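Local coordinates for putative uncharacterized protein (Pseudomonas phage 201phi2-1, PDB 3R4V), which is of unknown function but belongs to the phage tubulin-like proteins and is modelled with guanosine-5'-diphosphate bound, at residues A[69-74]-A[96-101]; A[129-134]-A[279-284]; A[181-186]-A[255-260]; A[196-199]-A[205-208]. All blocks are in the same frame, centred on the assembly; numbering follows the deposited sequence.

How the contacts relate
Contact 1 lies in the nucleotide-binding part of this tubulin-like chain, and contact 2 docks the C-terminal helix 274-294 on helix 124-144 of that part. Contact 1 closes first along the chain. The chain between 129-134 and 279-284 contains contact 3, whose own span contains contact 4. Helices 95-108 and 124-144 join contacts 1 and 2, whose centres are 22 Å apart, through Ser96 and Pro100 packing on Thr133. Contact 4 reaches contact 2 where Val208 meets Met134. Contact 3 stands apart, its centre 38 Å from that of contact 2 across the chain's centre. Contact 2 thus ties the last helix to the nucleotide-binding part, while contacts 3 and 4 involve connections leading into or within the C-terminal part.

Contact 1: residues A[69-74]-A[96-101]; sequences PQIPAL and SVLGPL
Ile71 and Leu74 of helix 71-76 meet Leu98 and Leu101 of helix 95-108 in a small, wholly apolar helix-to-helix contact on the nucleotide-binding half of the fold. At its heart is Ile71, whose CD1 lies 3.7 Å from CB of Leu101. The adjoining Ile71 CG1 is 3.8 Å from Leu101 CD1, and the isoleucine arm thus crosses the leucine at about a right angle, touching both its root and one branch. A bend about the CB-CG1 bond of Ile71 (chi2 -59°) swings CD1 onto Leu101 instead of leaving the arm extended. Helix 95-108 follows the glycine-rich loop that marks tubulin-like proteins, and in its first turn Ser96 OG is hydrogen-bonded to Gly92 O; the side chain of Leu98 is about 7 Å from the bound GDP. Three residues after Ile71, Leu74 makes a second crossed pair, its CD1 4.1 Å from CD2 of Leu98. That same Leu98 CD2 lies 4.3 Å from Ile71 CD1 and so ties the two pairs together. The helix is kinked at Pro100, whose nitrogen makes no bond to the turn before. Leu101 also rests on Leu64 of helix 60-67, while Leu74 touches Thr50.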
loop_
_atom_site.group_PDB
_atom_site.type_symbol
_atom_site.label_atom_id
_atom_site.label_comp_id
_atom_site.label_asym_id
_atom_site.label_seq_id
_atom_site.Cartn_x
_atom_site.Cartn_y
_atom_site.Cartn_z
ATOM N N PRO A 69 11.705 -3.638 17.461
ATOM C CA PRO A 69 12.083 -2.750 18.564
ATOM C C PRO A 69 12.515 -1.358 18.100
ATOM O O PRO A 69 12.637 -0.454 18.927
ATOM C CB PRO A 69 13.272 -3.486 19.221
ATOM C CG PRO A 69 13.207 -4.902 18.681
ATOM C CD PRO A 69 12.649 -4.758 17.307
ATOM N N GLN A 70 12.735 -1.191 16.799
ATOM C CA GLN A 70 13.194 0.079 16.237
ATOM C C GLN A 70 12.062 0.985 15.783
ATOM O O GLN A 70 12.275 2.156 15.491
ATOM C CB GLN A 70 14.156 -0.165 15.066
ATOM C CG GLN A 70 15.409 -0.970 15.456
ATOM C CD GLN A 70 16.309 -1.265 14.267
ATOM O OE1 GLN A 70 16.789 -0.354 13.590
ATOM N NE2 GLN A 70 16.531 -2.544 14.002
ATOM N N ILE A 71 10.856 0.444 15.727
ATOM C CA ILE A 71 9.711 1.209 15.245
ATOM C C ILE A 71 9.499 2.529 15.999
ATOM O O ILE A 71 9.293 3.568 15.375
ATOM C CB ILE A 71 8.438 0.370 15.291
ATOM C CG1 ILE A 71 8.512 -0.757 14.250
ATOM C CG2 ILE A 71 7.209 1.251 15.080
ATOM C CD1 ILE A 71 8.691 -0.281 12.815
ATOM N N PRO A 72 9.539 2.499 17.338
ATOM C CA PRO A 72 9.345 3.768 18.049
ATOM C C PRO A 72 10.340 4.831 17.579
ATOM O O PRO A 72 9.965 5.994 17.407
ATOM C CB PRO A 72 9.608 3.395 19.505
ATOM C CG PRO A 72 9.322 1.921 19.571
ATOM C CD PRO A 72 9.800 1.383 18.262
ATOM N N ALA A 73 11.587 4.432 17.361
ATOM C CA ALA A 73 12.593 5.353 16.844
ATOM C C ALA A 73 12.228 5.870 15.451
ATOM O O ALA A 73 12.447 7.048 15.153
ATOM C CB ALA A 73 13.973 4.703 16.833
ATOM N N LEU A 74 11.677 5.002 14.602
ATOM C CA LEU A 74 11.262 5.435 13.265
ATOM C C LEU A 74 10.110 6.425 13.349
ATOM O O LEU A 74 10.068 7.394 12.594
ATOM C CB LEU A 74 10.871 4.253 12.367
ATOM C CG LEU A 74 11.956 3.205 12.122
ATOM C CD1 LEU A 74 11.546 2.237 11.020
ATOM C CD2 LEU A 74 13.284 3.867 11.790
ATOM N N SER A 96 6.924 -5.012 3.474
ATOM C CA SER A 96 5.704 -5.656 3.947
ATOM C C SER A 96 5.715 -5.883 5.463
ATOM O O SER A 96 4.761 -6.437 6.006
ATOM C CB SER A 96 5.497 -6.985 3.236
ATOM O OG SER A 96 6.508 -7.908 3.650
ATOM N N VAL A 97 6.810 -5.494 6.110
ATOM C CA VAL A 97 6.935 -5.527 7.570
ATOM C C VAL A 97 6.985 -4.112 8.134
ATOM O O VAL A 97 6.184 -3.758 9.000
ATOM C CB VAL A 97 8.156 -6.349 8.022
ATOM C CG1 VAL A 97 8.423 -6.139 9.505
ATOM C CG2 VAL A 97 7.908 -7.825 7.728
ATOM N N LEU A 98 7.903 -3.286 7.627
ATOM C CA LEU A 98 7.946 -1.891 8.035
ATOM C C LEU A 98 6.621 -1.161 7.764
ATOM O O LEU A 98 6.137 -0.402 8.616
ATOM C CB LEU A 98 9.081 -1.152 7.324
ATOM C CG LEU A 98 10.481 -1.606 7.736
ATOM C CD1 LEU A 98 11.532 -0.968 6.842
ATOM C CD2 LEU A 98 10.718 -1.296 9.206
ATOM N N GLY A 99 6.061 -1.371 6.575
ATOM C CA GLY A 99 4.837 -0.686 6.158
ATOM C C GLY A 99 3.705 -0.916 7.156
ATOM O O GLY A 99 3.160 0.031 7.727
ATOM N N PRO A 100 3.347 -2.184 7.384
ATOM C CA PRO A 100 2.274 -2.444 8.354
ATOM C C PRO A 100 2.596 -2.068 9.811
ATOM O O PRO A 100 1.681 -1.672 10.539
ATOM C CB PRO A 100 2.022 -3.944 8.200
ATOM C CG PRO A 100 2.411 -4.223 6.748
ATOM C CD PRO A 100 3.643 -3.366 6.554
ATOM N N LEU A 101 3.843 -2.200 10.253
ATOM C CA LEU A 101 4.168 -1.749 11.608
ATOM C C LEU A 101 3.919 -0.249 11.746
ATOM O O LEU A 101 3.313 0.201 12.717
ATOM C CB LEU A 101 5.608 -2.090 11.995
ATOM C CG LEU A 101 5.836 -3.587 12.232
ATOM C CD1 LEU A 101 7.322 -3.834 12.405
ATOM C CD2 LEU A 101 5.051 -4.088 13.454
#

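Contact 2: residues A[129-134]-A[279-284]; sequences NDIDTM and KTITDS
Ile131 of helix 124-144 packs on Ile281 and Thr282 of helix 274-294, where the two helices run roughly antiparallel at 147° and the axes of the two short segments approach to 9.9 Å. Both isoleucines have CG1 beside the backbone N and an extended outer arm (chi2 162° for Ile131, 169° for Ile281). Lying this way, the two side chains slide past each other in opposite directions, and CG1 of Ile131 comes 3.5 Å from CG2 of Ile281. CD1 of Ile281 reaches Asp130, the residue before Ile131, 3.9 Å from its CB. Ile131 also crosses Thr282 at about a right angle, its CD1 against the threonine CG2. Ile131, Ile281 and Thr282 were each deposited in two conformers, so the fine distances of both pairs hold for the conformer described and are no evidence of strain. Thr282 turns only its methyl to the isoleucine; OG1 is hydrogen-bonded to Met278 O of its own helix. Asp130 likewise offers carbon here, and its OD1 accepts from Ala120 N. Around the contact, Ile131 also reaches Met278 and Lys285 along helix 274-294, while Thr133 packs on Ser96, Pro100 and Arg60, which places helix 124-144 between the C-terminal helix 274-294 on one hand and helices 60-67 and 95-108 on the other.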
loop_
_atom_site.group_PDB
_atom_site.type_symbol
_atom_site.label_atom_id
_atom_site.label_comp_id
_atom_site.label_asym_id
_atom_site.label_seq_id
_atom_site.Cartn_x
_atom_site.Cartn_y
_atom_site.Cartn_z
ATOM N N ASN A 129 3.893 -14.062 0.691
ATOM C CA ASN A 129 4.041 -12.802 1.394
ATOM C C ASN A 129 2.839 -11.888 1.179
ATOM O O ASN A 129 2.389 -11.233 2.115
ATOM C CB ASN A 129 5.351 -12.101 1.019
ATOM C CG ASN A 129 6.558 -12.748 1.677
ATOM O OD1 ASN A 129 6.421 -13.482 2.657
ATOM N ND2 ASN A 129 7.747 -12.467 1.152
ATOM N N ASP A 130 2.318 -11.867 -0.048
ATOM C CA ASP A 130 1.159 -11.037 -0.374
ATOM C C ASP A 130 0.007 -11.418 0.543
ATOM O O ASP A 130 -0.631 -10.554 1.144
ATOM C CB ASP A 130 0.670 -11.265 -1.794
ATOM C CG ASP A 130 1.609 -10.734 -2.856
ATOM O OD1 ASP A 130 2.397 -9.801 -2.597
ATOM O OD2 ASP A 130 1.519 -11.269 -3.979
ATOM N N ILE A 131 -0.239 -12.723 0.648
ATOM C CA ILE A 131 -1.313 -13.245 1.496
ATOM C C ILE A 131 -1.122 -12.863 2.959
ATOM O O ILE A 131 -2.034 -12.338 3.599
ATOM C CB ILE A 131 -1.405 -14.764 1.410
ATOM C CG1 ILE A 131 -1.836 -15.185 0.006
ATOM C CG2 ILE A 131 -2.378 -15.289 2.461
ATOM C CD1 ILE A 131 -1.540 -16.637 -0.297
ATOM N N ASP A 132 0.068 -13.136 3.496
ATOM C CA ASP A 132 0.329 -12.849 4.906
ATOM C C ASP A 132 0.249 -11.347 5.196
ATOM O O ASP A 132 -0.208 -10.951 6.249
ATOM C CB ASP A 132 1.673 -13.414 5.373
ATOM C CG ASP A 132 1.718 -14.926 5.351
ATOM O OD1 ASP A 132 0.644 -15.574 5.350
ATOM O OD2 ASP A 132 2.843 -15.466 5.351
ATOM N N THR A 133 0.668 -10.510 4.254
ATOM C CA THR A 133 0.618 -9.068 4.474
ATOM C C THR A 133 -0.821 -8.526 4.406
ATOM O O THR A 133 -1.203 -7.664 5.216
ATOM C CB THR A 133 1.562 -8.331 3.520
ATOM O OG1 THR A 133 2.866 -8.919 3.633
ATOM C CG2 THR A 133 1.658 -6.869 3.903
ATOM N N MET A 134 -1.625 -9.057 3.490
ATOM C CA MET A 134 -3.042 -8.674 3.453
ATOM C C MET A 134 -3.711 -9.100 4.770
ATOM O O MET A 134 -4.475 -8.336 5.349
ATOM C CB MET A 134 -3.758 -9.292 2.266
ATOM C CG MET A 134 -3.410 -8.638 0.921
ATOM S SD MET A 134 -3.979 -6.922 0.829
ATOM C CE MET A 134 -5.738 -7.233 0.649
ATOM N N LYS A 279 -8.461 -14.333 -3.460
ATOM C CA LYS A 279 -8.695 -15.554 -4.225
ATOM C C LYS A 279 -7.729 -15.634 -5.406
ATOM O O LYS A 279 -7.173 -16.694 -5.696
ATOM C CB LYS A 279 -10.153 -15.616 -4.698
ATOM C CG LYS A 279 -10.495 -16.826 -5.559
ATOM C CD LYS A 279 -10.382 -18.131 -4.783
ATOM C CE LYS A 279 -10.843 -19.310 -5.651
ATOM N NZ LYS A 279 -10.585 -20.631 -5.008
ATOM N N THR A 280 -7.504 -14.504 -6.068
ATOM C CA THR A 280 -6.631 -14.486 -7.233
ATOM C C THR A 280 -5.213 -14.856 -6.817
ATOM O O THR A 280 -4.552 -15.661 -7.479
ATOM C CB THR A 280 -6.642 -13.101 -7.918
ATOM O OG1 THR A 280 -7.922 -12.892 -8.528
ATOM C CG2 THR A 280 -5.582 -13.029 -8.993
ATOM N N ILE A 281 -4.756 -14.267 -5.717
ATOM C CA ILE A 281 -3.426 -14.553 -5.171
ATOM C C ILE A 281 -3.301 -16.013 -4.745
ATOM O O ILE A 281 -2.328 -16.685 -5.087
ATOM C CB ILE A 281 -3.103 -13.643 -3.966
ATOM C CG1 ILE A 281 -3.052 -12.181 -4.403
ATOM C CG2 ILE A 281 -1.775 -14.048 -3.316
ATOM C CD1 ILE A 281 -3.002 -11.210 -3.239
ATOM N N THR A 282 -4.289 -16.506 -4.004
ATOM C CA THR A 282 -4.173 -17.877 -3.504
ATOM C C THR A 282 -4.277 -18.911 -4.617
ATOM O O THR A 282 -3.597 -19.938 -4.567
ATOM C CB THR A 282 -5.160 -18.215 -2.347
ATOM O OG1 THR A 282 -6.509 -17.951 -2.746
ATOM C CG2 THR A 282 -4.824 -17.407 -1.106
ATOM N N ASP A 283 -5.104 -18.646 -5.622
ATOM C CA ASP A 283 -5.218 -19.565 -6.749
ATOM C C ASP A 283 -3.908 -19.581 -7.524
ATOM O O ASP A 283 -3.441 -20.639 -7.956
ATOM C CB ASP A 283 -6.337 -19.146 -7.691
ATOM C CG ASP A 283 -7.721 -19.530 -7.185
ATOM O OD1 ASP A 283 -7.840 -20.290 -6.197
ATOM O OD2 ASP A 283 -8.696 -19.075 -7.810
ATOM N N SER A 284 -3.310 -18.408 -7.714
ATOM C CA SER A 284 -2.036 -18.359 -8.435
ATOM C C SER A 284 -0.979 -19.150 -7.679
ATOM O O SER A 284 -0.222 -19.918 -8.274
ATOM C CB SER A 284 -1.563 -16.920 -8.666
ATOM O OG SER A 284 -2.460 -16.227 -9.514
#

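Contact 3: residues A[181-186]-A[255-260]; sequences QNHGRL and VDDLDV
Asn182 and Asp257 join two loops by one direct side-chain hydrogen bond, from ND2 of Asn182 to OD2 of Asp257 at 3.3 Å. The bond is fairly straight (160°) and leaves within the amide plane, yet it meets the carboxylate from above, 59° out of its plane. Both side chains have CG anti to the backbone N, which brings amide and carboxylate alongside as the two run past each other, their planes 69° apart. A water completes the tight part: it donates to Asp257 OD2 at 2.8 Å and also lies 2.8 Å from His183 ND1, whereas its bond from Asn182 ND2 is weak. Asp257 OD2 takes a further hydrogen bond from Asn180 ND2, so several donors converge on this one oxygen. The other oxygen, OD1, accepts from Asp259 N at 3.2 Å, forming an Asx turn over the type I beta turn from Asp257 to Val260. The direct approach of His183 to Asp257 is loose, 4.0 Å from CE1 to OD2, and the water bridges the gap; Asp256 and Leu258 are exposed and take no part. The contact joins the connection between strands 247-252 and 264-270, within the phage tubulin-like C-terminal domain, to the loop between helices 161-178 and 188-195. It sits over the end of helix 161-178, where His183 NE2 is bonded to Leu177 O and Asp257 packs on the same leucine.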
loop_
_atom_site.group_PDB
_atom_site.type_symbol
_atom_site.label_atom_id
_atom_site.label_comp_id
_atom_site.label_asym_id
_atom_site.label_seq_id
_atom_site.Cartn_x
_atom_site.Cartn_y
_atom_site.Cartn_z
ATOM N N GLN A 181 -6.375 20.775 1.190
ATOM C CA GLN A 181 -7.133 21.695 2.046
ATOM C C GLN A 181 -7.524 22.994 1.351
ATOM O O GLN A 181 -7.877 23.978 2.004
ATOM C CB GLN A 181 -6.375 21.975 3.355
ATOM C CG GLN A 181 -6.083 20.711 4.175
ATOM C CD GLN A 181 -5.417 20.989 5.516
ATOM O OE1 GLN A 181 -5.470 22.102 6.032
ATOM N NE2 GLN A 181 -4.786 19.968 6.086
ATOM N N ASN A 182 -7.479 22.982 0.024
ATOM C CA ASN A 182 -7.736 24.179 -0.767
ATOM C C ASN A 182 -9.042 24.109 -1.564
ATOM O O ASN A 182 -9.307 24.962 -2.420
ATOM C CB ASN A 182 -6.541 24.444 -1.694
ATOM C CG ASN A 182 -6.687 25.729 -2.493
ATOM O OD1 ASN A 182 -6.808 26.814 -1.928
ATOM N ND2 ASN A 182 -6.660 25.611 -3.816
ATOM N N HIS A 183 -9.866 23.105 -1.275
ATOM C CA HIS A 183 -11.110 22.914 -2.016
ATOM C C HIS A 183 -12.319 23.481 -1.278
ATOM O O HIS A 183 -12.423 23.367 -0.056
ATOM C CB HIS A 183 -11.330 21.432 -2.304
ATOM C CG HIS A 183 -10.110 20.742 -2.817
ATOM N ND1 HIS A 183 -9.368 21.235 -3.872
ATOM C CD2 HIS A 183 -9.490 19.610 -2.412
ATOM C CE1 HIS A 183 -8.346 20.428 -4.097
ATOM N NE2 HIS A 183 -8.396 19.436 -3.224
ATOM N N GLY A 184 -13.235 24.084 -2.024
ATOM C CA GLY A 184 -14.457 24.582 -1.430
ATOM C C GLY A 184 -15.280 23.448 -0.849
ATOM O O GLY A 184 -15.360 22.368 -1.439
ATOM N N ARG A 185 -15.880 23.697 0.316
ATOM C CA ARG A 185 -16.790 22.747 0.959
ATOM C C ARG A 185 -16.107 21.562 1.648
ATOM O O ARG A 185 -16.755 20.815 2.375
ATOM C CB ARG A 185 -17.844 22.251 -0.036
ATOM C CG ARG A 185 -18.827 23.337 -0.452
ATOM C CD ARG A 185 -19.494 23.042 -1.781
ATOM N NE ARG A 185 -20.279 21.813 -1.758
ATOM C CZ ARG A 185 -20.969 21.358 -2.799
ATOM N NH1 ARG A 185 -20.971 22.037 -3.942
ATOM N NH2 ARG A 185 -21.656 20.227 -2.696
ATOM N N LEU A 186 -14.805 21.395 1.437
ATOM C CA LEU A 186 -14.116 20.206 1.945
ATOM C C LEU A 186 -13.173 20.500 3.115
ATOM O O LEU A 186 -12.174 21.214 2.973
ATOM C CB LEU A 186 -13.365 19.494 0.820
ATOM C CG LEU A 186 -12.912 18.075 1.153
ATOM C CD1 LEU A 186 -14.117 17.143 1.240
ATOM C CD2 LEU A 186 -11.916 17.574 0.124
ATOM N N VAL A 255 -9.777 26.457 -10.338
ATOM C CA VAL A 255 -9.132 26.468 -11.652
ATOM C C VAL A 255 -7.729 27.071 -11.637
ATOM O O VAL A 255 -6.951 26.860 -12.567
ATOM C CB VAL A 255 -10.010 27.172 -12.728
ATOM C CG1 VAL A 255 -10.280 28.637 -12.357
ATOM C CG2 VAL A 255 -9.357 27.071 -14.101
ATOM N N ASP A 256 -7.407 27.820 -10.585
ATOM C CA ASP A 256 -6.068 28.385 -10.435
ATOM C C ASP A 256 -5.172 27.498 -9.567
ATOM O O ASP A 256 -4.027 27.852 -9.290
ATOM C CB ASP A 256 -6.130 29.800 -9.856
ATOM C CG ASP A 256 -6.753 29.840 -8.475
ATOM O OD1 ASP A 256 -7.740 29.112 -8.237
ATOM O OD2 ASP A 256 -6.252 30.605 -7.624
ATOM N N ASP A 257 -5.710 26.363 -9.129
ATOM C CA ASP A 257 -4.934 25.343 -8.423
ATOM C C ASP A 257 -4.129 24.592 -9.481
ATOM O O ASP A 257 -4.676 23.806 -10.254
ATOM C CB ASP A 257 -5.879 24.386 -7.670
ATOM C CG ASP A 257 -5.158 23.480 -6.667
ATOM O OD1 ASP A 257 -3.961 23.189 -6.859
ATOM O OD2 ASP A 257 -5.811 23.034 -5.689
ATOM N N LEU A 258 -2.830 24.858 -9.534
ATOM C CA LEU A 258 -1.974 24.273 -10.561
ATOM C C LEU A 258 -1.861 22.750 -10.458
ATOM O O LEU A 258 -1.458 22.084 -11.413
ATOM C CB LEU A 258 -0.584 24.906 -10.511
ATOM C CG LEU A 258 -0.520 26.389 -10.874
ATOM C CD1 LEU A 258 0.803 26.988 -10.428
ATOM C CD2 LEU A 258 -0.737 26.575 -12.370
ATOM N N ASP A 259 -2.208 22.201 -9.299
ATOM C CA ASP A 259 -2.154 20.754 -9.107
ATOM C C ASP A 259 -3.399 20.043 -9.646
ATOM O O ASP A 259 -3.461 18.818 -9.671
ATOM C CB ASP A 259 -1.948 20.410 -7.630
ATOM C CG ASP A 259 -0.571 20.809 -7.127
ATOM O OD1 ASP A 259 0.330 21.038 -7.965
ATOM O OD2 ASP A 259 -0.389 20.887 -5.895
ATOM N N VAL A 260 -4.389 20.813 -10.078
ATOM C CA VAL A 260 -5.618 20.222 -10.593
ATOM C C VAL A 260 -5.392 19.620 -11.976
ATOM O O VAL A 260 -5.264 20.332 -12.971
ATOM C CB VAL A 260 -6.776 21.234 -10.600
ATOM C CG1 VAL A 260 -7.980 20.670 -11.337
ATOM C CG2 VAL A 260 -7.142 21.597 -9.171
HETATM O O HOH W 1 -8.546 23.493 -5.352
#

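Contact 4: residues A[196-199]-A[205-208]; sequences RFTD and IPQV
Thr198 lies against Ile205 and Pro206 at the two ends of the connection between helix 188-195 and strand 208-214, in the C-terminal domain of the tubulin-like fold. The contact is carried by a single methyl group. CG2 of Thr198 sits 3.9 Å from the ring nitrogen of Pro206 and 4.1 Å from its CA, with the proline CB a little farther at 4.2 Å, so the methyl rests against the corner where the ring joins the backbone. Its orientation follows from a chi1 of 48°, which sets OG1 between the backbone N and the carbonyl carbon and leaves CG2 anti to that carbon. Ile205 CB points away, and its carbonyl C is what meets Thr198 CG2, at 4.2 Å. No hydrogen bond crosses between the segments; what meets across them is a methyl group against ring and backbone atoms. Outside them Pro147 backs Thr198 and Phe197, His145 touches Pro206, and the backbone of Gln207 is bonded to Ile148 where strand 208-214 begins beside strand 148-154. The turn carrying Thr198 is held from within: Asp199 N bonds Arg196 O, and the side chains of Arg196 and Asp199 form a salt bridge. There Arg196 NE donates to Asp199 OD2 at 2.9 Å, in the guanidinium plane but approaching the oxygen from 37° above the carboxylate plane.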
loop_
_atom_site.group_PDB
_atom_site.type_symbol
_atom_site.label_atom_id
_atom_site.label_comp_id
_atom_site.label_asym_id
_atom_site.label_seq_id
_atom_site.Cartn_x
_atom_site.Cartn_y
_atom_site.Cartn_z
ATOM N N ARG A 196 -11.970 7.205 7.880
ATOM C CA ARG A 196 -12.234 6.580 9.181
ATOM C C ARG A 196 -13.748 6.427 9.378
ATOM O O ARG A 196 -14.303 6.874 10.388
ATOM C CB ARG A 196 -11.662 7.435 10.310
ATOM C CG ARG A 196 -10.144 7.651 10.266
ATOM C CD ARG A 196 -9.699 8.538 11.456
ATOM N NE ARG A 196 -10.092 7.925 12.722
ATOM C CZ ARG A 196 -9.361 7.015 13.352
ATOM N NH1 ARG A 196 -8.183 6.664 12.857
ATOM N NH2 ARG A 196 -9.795 6.466 14.477
ATOM N N PHE A 197 -14.416 5.814 8.405
ATOM C CA PHE A 197 -15.878 5.828 8.380
ATOM C C PHE A 197 -16.535 5.096 9.552
ATOM O O PHE A 197 -17.671 5.384 9.887
ATOM C CB PHE A 197 -16.433 5.338 7.035
ATOM C CG PHE A 197 -15.983 3.952 6.650
ATOM C CD1 PHE A 197 -16.646 2.832 7.142
ATOM C CD2 PHE A 197 -14.904 3.770 5.787
ATOM C CE1 PHE A 197 -16.241 1.548 6.800
ATOM C CE2 PHE A 197 -14.497 2.489 5.425
ATOM C CZ PHE A 197 -15.164 1.377 5.927
ATOM N N THR A 198 -15.834 4.148 10.165
ATOM C CA THR A 198 -16.387 3.444 11.333
ATOM C C THR A 198 -16.470 4.314 12.592
ATOM O O THR A 198 -17.118 3.935 13.566
ATOM C CB THR A 198 -15.562 2.202 11.690
ATOM O OG1 THR A 198 -14.181 2.560 11.717
ATOM C CG2 THR A 198 -15.766 1.091 10.662
ATOM N N ASP A 199 -15.818 5.471 12.589
ATOM C CA ASP A 199 -15.847 6.333 13.773
ATOM C C ASP A 199 -17.274 6.799 14.063
ATOM O O ASP A 199 -17.709 6.810 15.218
ATOM C CB ASP A 199 -14.929 7.547 13.595
ATOM C CG ASP A 199 -13.484 7.251 13.956
ATOM O OD1 ASP A 199 -13.173 6.081 14.257
ATOM O OD2 ASP A 199 -12.661 8.193 13.927
ATOM N N ILE A 205 -18.204 -2.707 10.012
ATOM C CA ILE A 205 -17.112 -3.550 10.478
ATOM C C ILE A 205 -15.802 -3.006 9.933
ATOM O O ILE A 205 -15.666 -2.872 8.728
ATOM C CB ILE A 205 -17.284 -4.971 9.916
ATOM C CG1 ILE A 205 -18.629 -5.561 10.356
ATOM C CG2 ILE A 205 -16.103 -5.858 10.313
ATOM C CD1 ILE A 205 -18.982 -6.862 9.667
ATOM N N PRO A 206 -14.826 -2.710 10.813
ATOM C CA PRO A 206 -13.515 -2.289 10.312
ATOM C C PRO A 206 -12.761 -3.479 9.729
ATOM O O PRO A 206 -12.699 -4.542 10.351
ATOM C CB PRO A 206 -12.809 -1.783 11.567
ATOM C CG PRO A 206 -13.414 -2.565 12.676
ATOM C CD PRO A 206 -14.854 -2.794 12.286
ATOM N N GLN A 207 -12.177 -3.289 8.550
ATOM C CA GLN A 207 -11.510 -4.382 7.856
ATOM C C GLN A 207 -10.686 -3.761 6.741
ATOM O O GLN A 207 -10.737 -2.543 6.551
ATOM C CB GLN A 207 -12.553 -5.366 7.300
ATOM C CG GLN A 207 -13.595 -4.724 6.381
ATOM C CD GLN A 207 -14.737 -5.659 5.918
ATOM O OE1 GLN A 207 -15.557 -5.261 5.100
ATOM N NE2 GLN A 207 -14.792 -6.887 6.448
ATOM N N VAL A 208 -9.934 -4.579 6.008
ATOM C CA VAL A 208 -9.221 -4.070 4.839
ATOM C C VAL A 208 -10.243 -3.664 3.777
ATOM O O VAL A 208 -11.125 -4.450 3.426
ATOM C CB VAL A 208 -8.251 -5.089 4.245
ATOM C CG1 VAL A 208 -7.619 -4.522 2.969
ATOM C CG2 VAL A 208 -7.151 -5.397 5.238
#